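Local coordinates for transcriptional regulator, MarR family (Listeria monocytogenes str. 4b, PDB 2QWW), which represses transcription as a MarR-family regulator, probably by binding operator DNA as a winged helix-turn-helix dimer, at the interface of chains A and B. Numbering follows the deposited sequence. Chains: chain A/B, Transcriptional regulator, MarR family.

Contact 1 and contact 2 are neighbouring patches of one two-fold symmetric interface, the centres of their C-alpha atoms about 8 Å apart. A:Met124 and B:Leu15 belong to both. Helix 118-128 of chain A runs through the pair, facing the start of helix 8-37 of chain B in contact 1 and, with helix 8-37 of chain A, the end of helix 133-150 of chain B in contact 2. The N- and C-terminal helical segments of each chain thus interlock, as in MarR dimers, and the symmetry supplies each patch twice. Such a joint would probably set the spacing of the two DNA-binding lobes.

Contact 1: the interface of chains A and B. Residues chain A 121, 124-125, 128, 136; chain B 8, 11-12, 15.
Packing of B:Ile12 as a knob into a cleft between A:Tyr121 and A:Phe128 makes this a hydrophobic helix-to-helix interface, which helps hold together the dimer typical of MarR proteins. The isoleucine hides 89 Å² of its surface here, and its branches are divided between the walls of the groove. Its CG2 methyl lies over the face of the A:Tyr121 ring in a CH-pi contact, 3.5 Å from CD2 of the tyrosine. The other branch serves the second ring: CG1 of B:Ile12 sits over one face of A:Phe128, offset toward the rim, 3.6 Å from CE2 of the phenylalanine. The first torsion explains the division, since CG1 is anti to the carbonyl carbon (chi1 -72°) and CG2 anti to the backbone N, which spreads the two branches toward different rings. Beyond CG1, the terminal CD1 reaches the backbone of the opposing helix, 4.0 Å from CA of A:Met125, and that selenomethionine crosses the isoleucine at about a right angle. The floor between the aromatic walls is the aliphatic start of A:Met124, also a selenomethionine, whose CB lies 3.8 Å from CG2 of B:Ile12.

A:Phe128 is gripped from several directions. On the face away from B:Ile12, CG1 of A:Ile136 from its own chain stands 4.2 Å above the ring plane, over the centre, so the ring is sandwiched between an aliphatic group of each chain. At its edge, in the ring plane, CB of B:Asn11 approaches CE2 of A:Phe128 at 3.9 Å. The backbone carbonyl oxygen of B:Asp8 comes near CE2 from above the plane, on the B:Ile12 side. The CD2 methyl of B:Leu15 meets CE1 of A:Phe128, extending the apolar strip. This packing should limit rotation of the ring. In the fold, the patch joins the first turns of helix 8-37 of chain B to helix 118-128 of chain A, with helix 133-150 of chain A backing the phenylalanine.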
# COMPACT_ATOMS: atom_id res chain seq x y z
N TYR A 121 -3.92 13.35 10.02
CA TYR A 121 -3.95 14.80 10.07
C TYR A 121 -3.39 15.34 11.37
O TYR A 121 -2.51 16.21 11.32
CB TYR A 121 -5.36 15.33 9.84
CG TYR A 121 -5.71 15.45 8.38
CD1 TYR A 121 -6.06 14.33 7.64
CD2 TYR A 121 -5.73 16.68 7.75
CE1 TYR A 121 -6.39 14.43 6.31
CE2 TYR A 121 -6.08 16.79 6.41
CZ TYR A 121 -6.41 15.66 5.70
OH TYR A 121 -6.74 15.74 4.37
N MSE A 124 0.29 14.99 11.37
CA MSE A 124 0.97 15.91 10.47
C MSE A 124 0.91 17.36 10.99
O MSE A 124 1.75 18.19 10.63
CB MSE A 124 0.36 15.82 9.07
CG MSE A 124 1.33 16.21 7.97
SE MSE A 124 2.87 14.96 7.81
CE MSE A 124 2.12 13.61 7.33
N MSE A 125 -0.07 17.66 11.83
CA MSE A 125 -0.19 18.98 12.42
C MSE A 125 0.96 19.16 13.43
O MSE A 125 1.51 20.25 13.57
CB MSE A 125 -1.57 19.12 13.07
CG MSE A 125 -1.98 20.54 13.37
SE MSE A 125 -3.93 20.68 13.58
CE MSE A 125 -4.52 20.20 11.76
N PHE A 128 4.12 19.71 11.29
CA PHE A 128 4.08 21.09 10.82
C PHE A 128 4.48 22.11 11.89
O PHE A 128 5.03 23.15 11.55
CB PHE A 128 2.69 21.44 10.28
CG PHE A 128 2.48 21.07 8.83
CD1 PHE A 128 3.14 20.00 8.25
CD2 PHE A 128 1.54 21.74 8.09
CE1 PHE A 128 2.93 19.68 6.94
CE2 PHE A 128 1.31 21.41 6.78
CZ PHE A 128 2.02 20.36 6.20
N ILE A 136 7.45 24.16 4.85
CA ILE A 136 6.20 23.55 4.52
C ILE A 136 5.83 23.80 3.05
O ILE A 136 5.38 22.88 2.38
CB ILE A 136 5.07 24.07 5.42
CG1 ILE A 136 5.29 23.61 6.87
CG2 ILE A 136 3.74 23.57 4.93
CD1 ILE A 136 4.32 24.23 7.83
N ASP B 8 -3.06 25.25 7.31
CA ASP B 8 -2.27 24.08 7.60
C ASP B 8 -2.99 22.82 7.19
O ASP B 8 -2.37 21.90 6.71
CB ASP B 8 -1.86 24.03 9.08
CG ASP B 8 -0.76 25.02 9.40
OD1 ASP B 8 -0.56 25.96 8.60
OD2 ASP B 8 -0.08 24.87 10.44
N ASN B 11 -2.94 22.43 3.39
CA ASN B 11 -1.58 22.03 3.06
C ASN B 11 -1.37 20.55 3.35
O ASN B 11 -0.78 19.86 2.53
CB ASN B 11 -0.55 22.91 3.76
CG ASN B 11 -0.24 24.17 2.98
OD1 ASN B 11 -0.26 24.17 1.76
ND2 ASN B 11 0.08 25.24 3.68
N ILE B 12 -1.88 20.08 4.50
CA ILE B 12 -1.75 18.67 4.91
C ILE B 12 -2.43 17.76 3.88
O ILE B 12 -1.85 16.77 3.46
CB ILE B 12 -2.26 18.44 6.37
CG1 ILE B 12 -1.28 19.04 7.37
CG2 ILE B 12 -2.39 16.96 6.69
CD1 ILE B 12 -1.89 19.30 8.77
N LEU B 15 -0.38 17.56 0.76
CA LEU B 15 0.80 16.72 0.99
C LEU B 15 0.42 15.25 1.02
O LEU B 15 1.09 14.42 0.41
CB LEU B 15 1.51 17.13 2.29
CG LEU B 15 2.82 16.41 2.63
CD1 LEU B 15 3.83 16.54 1.49
CD2 LEU B 15 3.42 16.88 3.94

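Contact 2: the interface of chains A and B. Residues chain A 22, 25, 123-124, 127; chain B 15, 146, 150.
B:Leu150 and A:Val127 meet methyl to methyl at the apolar centre of this patch, CD2 of the leucine lying 3.6 Å from CG2 of the valine, within the helical dimerisation region characteristic of the MarR family. The leucine hides 74 Å² of its surface, fitting between helices 8-37 and 118-128 of chain A. Its CG is anti to the carbonyl carbon (chi1 -79°), and with chi2 extended at 175° the fork divides its methyls between these helices: CD2 turns to A:Val127, whereas CD1 turns to A:Ile25, 3.9 Å from CG2 of that isoleucine. Nearer the backbone, CB of B:Leu150 is met by CD1 of A:Ile25 at 3.8 Å. Both branches of A:Ile25 therefore bear on the leucine, and the two side chains pass at a slant.

One helical turn earlier, B:Val146 continues the seam. Its CG1 methyl faces CD1 of A:Ile22 at 4.0 Å, with the two side chains nearly perpendicular. The same methyl stands 4.2 Å from the selenium atom SE of A:Met124, whose bend at chi2 presents the selenium, the flank of the chain, while the terminal methyl turns away from the valine. A:Val127 links the levels, because its second methyl, CG1, rests 4.1 Å from CA of B:Val146 while CG2 remains with the leucine.

Farther out, B:Leu15 borders the selenium side through CD2, a looser approach that brings helix 8-37 of chain B to the margin. Toward the polar rim, the backbone carbonyl oxygen of A:Ala123, in helix 118-128, makes a loose approach to CD2 of B:Leu150 at 4.3 Å and brings main-chain polarity to the edge of the seam.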
# COMPACT_ATOMS: atom_id res chain seq x y z
N ILE A 22 7.72 6.74 5.35
CA ILE A 22 6.55 7.58 5.61
C ILE A 22 5.24 6.81 5.29
O ILE A 22 4.20 7.02 5.95
CB ILE A 22 6.61 8.90 4.77
CG1 ILE A 22 7.70 9.83 5.33
CG2 ILE A 22 5.27 9.63 4.77
CD1 ILE A 22 7.98 11.07 4.50
N ILE A 25 4.59 4.48 8.15
CA ILE A 25 3.99 5.20 9.28
C ILE A 25 2.55 5.56 8.99
O ILE A 25 1.70 5.52 9.88
CB ILE A 25 4.79 6.48 9.60
CG1 ILE A 25 6.15 6.10 10.19
CG2 ILE A 25 4.01 7.42 10.55
CD1 ILE A 25 7.14 7.22 10.23
N ALA A 123 -1.38 13.91 13.43
CA ALA A 123 0.04 13.59 13.36
C ALA A 123 0.85 14.57 12.51
O ALA A 123 1.97 14.94 12.87
CB ALA A 123 0.23 12.20 12.85
N MSE A 124 0.29 14.99 11.37
CA MSE A 124 0.97 15.91 10.47
C MSE A 124 0.91 17.36 10.99
O MSE A 124 1.75 18.19 10.63
CB MSE A 124 0.36 15.82 9.07
CG MSE A 124 1.33 16.21 7.97
SE MSE A 124 2.87 14.96 7.81
CE MSE A 124 2.12 13.61 7.33
N VAL A 127 3.81 17.61 13.12
CA VAL A 127 5.00 17.69 12.28
C VAL A 127 5.19 19.14 11.83
O VAL A 127 6.26 19.72 12.02
CB VAL A 127 4.94 16.73 11.05
CG1 VAL A 127 6.14 16.93 10.13
CG2 VAL A 127 4.89 15.27 11.50
N LEU B 15 -0.38 17.56 0.76
CA LEU B 15 0.80 16.72 0.99
C LEU B 15 0.42 15.25 1.02
O LEU B 15 1.09 14.42 0.41
CB LEU B 15 1.51 17.13 2.29
CG LEU B 15 2.82 16.41 2.63
CD1 LEU B 15 3.83 16.54 1.49
CD2 LEU B 15 3.42 16.88 3.94
N VAL B 146 10.32 15.18 7.90
CA VAL B 146 8.96 14.73 8.12
C VAL B 146 8.98 13.32 8.73
O VAL B 146 8.34 13.07 9.72
CB VAL B 146 8.14 14.75 6.79
CG1 VAL B 146 6.84 13.99 6.92
CG2 VAL B 146 7.89 16.17 6.34
N LEU B 150 7.75 12.35 12.43
CA LEU B 150 6.68 11.38 12.56
C LEU B 150 7.08 10.27 13.52
O LEU B 150 6.27 9.83 14.33
CB LEU B 150 6.28 10.77 11.22
CG LEU B 150 5.39 11.56 10.26
CD1 LEU B 150 5.25 10.82 8.96
CD2 LEU B 150 4.02 11.81 10.83